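Local coordinates for hypothetical protein jhp0584 (PDB 4R7K) that is of unknown function but carries an SRPBCC-type domain, the helix-grip fold that in relatives often encloses a hydrophobic ligand pocket, at residues A[151-156]-A[184-189]. Numbering follows the deposited sequence.
Sequences VRILTQ and DGLVAY
I153 reaches from strand 150-160 to helix 174-190 with a single methyl, CD1, which meets one branch each of L186 and V187. All the contact across the two segments is apolar. CD1 of I153 lies 4.0 Å from CG2 of V187 and 4.1 Å from CD2 of L186, at van der Waals range without being tight. The extended end of the isoleucine (chi2 171°) carries CD1 out from the sheet, bridging backbones whose nearest CA atoms, those of I153 and V187, are 8.9 Å apart. The CB of L186 is directed at the strand; its CG stands opposite the backbone N (chi1 177°), and CD2 lies ahead of the isoleucine methyl, in a different direction from the valine branch. The CB of V187 is directed neither at the strand nor away from it, and its CG2, beside its own backbone N, makes the contact. All three residues are buried, and the area lost between the segments is small, 108 Å². No hydrogen bond crosses the interface: the helix keeps its own backbone bonds, such as A188 N to D184 O at 2.9 Å, and the strand pairs with its neighbours in the sheet. R152 points to the other side of the sheet, where it forms salt bridges with E49 and E144. The C-terminal helix packs over one face of the antiparallel sheet, consistent with the helix-grip fold of this superfamily. I153 also touches W141 of strand 136-146 and V50 of strand 44-53, while V60 of helix 57-65 touches both I153 and L186, joining that helix to the same apolar layer.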
loop_
_atom_site.group_PDB
_atom_site.type_symbol
_atom_site.label_atom_id
_atom_site.label_comp_id
_atom_site.label_asym_id
_atom_site.label_seq_id
_atom_site.Cartn_x
_atom_site.Cartn_y
_atom_site.Cartn_z
ATOM N N VAL A 151 22.487 1.703 12.303
ATOM C CA VAL A 151 22.491 2.870 11.440
ATOM C C VAL A 151 21.054 3.311 11.254
ATOM O O VAL A 151 20.160 2.471 11.043
ATOM C CB VAL A 151 23.138 2.561 10.079
ATOM C CG1 VAL A 151 22.851 3.634 9.065
ATOM C CG2 VAL A 151 24.637 2.327 10.240
ATOM N N ARG A 152 20.840 4.618 11.402
ATOM C CA ARG A 152 19.566 5.257 11.157
ATOM C C ARG A 152 19.543 5.953 9.810
ATOM O O ARG A 152 20.512 6.625 9.432
ATOM C CB ARG A 152 19.303 6.300 12.232
ATOM C CG ARG A 152 18.035 7.136 12.042
ATOM C CD ARG A 152 17.994 8.193 13.142
ATOM N NE ARG A 152 16.748 8.985 13.184
ATOM C CZ ARG A 152 16.679 10.269 13.515
ATOM N NH1 ARG A 152 17.775 10.954 13.768
ATOM N NH2 ARG A 152 15.497 10.876 13.561
ATOM N N ILE A 153 18.455 5.752 9.066
ATOM C CA ILE A 153 18.233 6.439 7.814
ATOM C C ILE A 153 16.882 7.154 7.904
ATOM O O ILE A 153 15.827 6.515 7.968
ATOM C CB ILE A 153 18.242 5.496 6.578
ATOM C CG1 ILE A 153 19.454 4.594 6.587
ATOM C CG2 ILE A 153 18.211 6.336 5.306
ATOM C CD1 ILE A 153 19.447 3.486 5.547
ATOM N N LEU A 154 16.927 8.476 7.903
ATOM C CA LEU A 154 15.745 9.302 7.983
ATOM C C LEU A 154 15.634 10.038 6.696
ATOM O O LEU A 154 16.607 10.699 6.280
ATOM C CB LEU A 154 15.878 10.334 9.102
ATOM C CG LEU A 154 14.761 11.410 9.233
ATOM C CD1 LEU A 154 13.457 10.827 9.715
ATOM C CD2 LEU A 154 15.188 12.503 10.197
ATOM N N THR A 155 14.468 9.937 6.044
ATOM C CA THR A 155 14.225 10.716 4.875
ATOM C C THR A 155 12.853 11.440 4.973
ATOM O O THR A 155 11.811 10.853 5.330
ATOM C CB THR A 155 14.393 9.916 3.579
ATOM O OG1 THR A 155 14.436 10.833 2.480
ATOM C CG2 THR A 155 13.256 8.929 3.380
ATOM N N GLN A 156 12.875 12.718 4.648
ATOM C CA GLN A 156 11.706 13.579 4.751
ATOM C C GLN A 156 11.634 14.468 3.568
ATOM O O GLN A 156 12.659 14.942 3.083
ATOM C CB GLN A 156 11.749 14.418 6.032
ATOM C CG GLN A 156 11.803 13.609 7.299
ATOM C CD GLN A 156 11.790 14.442 8.568
ATOM O OE1 GLN A 156 12.399 15.514 8.662
ATOM N NE2 GLN A 156 11.090 13.945 9.556
ATOM N N ASP A 184 13.863 0.659 2.238
ATOM C CA ASP A 184 14.000 -0.788 2.378
ATOM C C ASP A 184 14.992 -1.303 1.337
ATOM O O ASP A 184 15.780 -2.210 1.621
ATOM C CB ASP A 184 12.657 -1.489 2.253
ATOM C CG ASP A 184 11.710 -1.192 3.443
ATOM O OD1 ASP A 184 12.156 -0.724 4.516
ATOM O OD2 ASP A 184 10.516 -1.457 3.282
ATOM N N GLY A 185 14.967 -0.715 0.142
ATOM C CA GLY A 185 15.873 -1.111 -0.901
ATOM C C GLY A 185 17.311 -0.750 -0.574
ATOM O O GLY A 185 18.229 -1.554 -0.759
ATOM N N LEU A 186 17.500 0.460 -0.091
ATOM C CA LEU A 186 18.838 0.947 0.310
ATOM C C LEU A 186 19.454 0.031 1.370
ATOM O O LEU A 186 20.626 -0.335 1.308
ATOM C CB LEU A 186 18.687 2.390 0.810
ATOM C CG LEU A 186 19.902 3.110 1.358
ATOM C CD1 LEU A 186 21.069 3.053 0.387
ATOM C CD2 LEU A 186 19.515 4.539 1.633
ATOM N N VAL A 187 18.628 -0.357 2.341
ATOM C CA VAL A 187 19.035 -1.285 3.370
ATOM C C VAL A 187 19.411 -2.658 2.787
ATOM O O VAL A 187 20.527 -3.158 3.016
ATOM C CB VAL A 187 17.931 -1.457 4.408
ATOM C CG1 VAL A 187 18.260 -2.631 5.318
ATOM C CG2 VAL A 187 17.765 -0.163 5.221
ATOM N N ALA A 188 18.510 -3.233 2.000
ATOM C CA ALA A 188 18.721 -4.562 1.405
ATOM C C ALA A 188 19.994 -4.602 0.548
ATOM O O ALA A 188 20.819 -5.540 0.614
ATOM C CB ALA A 188 17.510 -4.937 0.547
ATOM N N TYR A 189 20.183 -3.559 -0.230
ATOM C CA TYR A 189 21.326 -3.465 -1.112
ATOM C C TYR A 189 22.641 -3.179 -0.368
ATOM O O TYR A 189 23.703 -3.450 -0.907
ATOM C CB TYR A 189 21.075 -2.357 -2.116
ATOM C CG TYR A 189 21.984 -2.276 -3.338
ATOM C CD1 TYR A 189 21.815 -3.128 -4.425
ATOM C CD2 TYR A 189 22.900 -1.260 -3.448
ATOM C CE1 TYR A 189 22.619 -2.997 -5.571
ATOM C CE2 TYR A 189 23.685 -1.119 -4.561
ATOM C CZ TYR A 189 23.548 -1.973 -5.619
ATOM O OH TYR A 189 24.354 -1.759 -6.697
#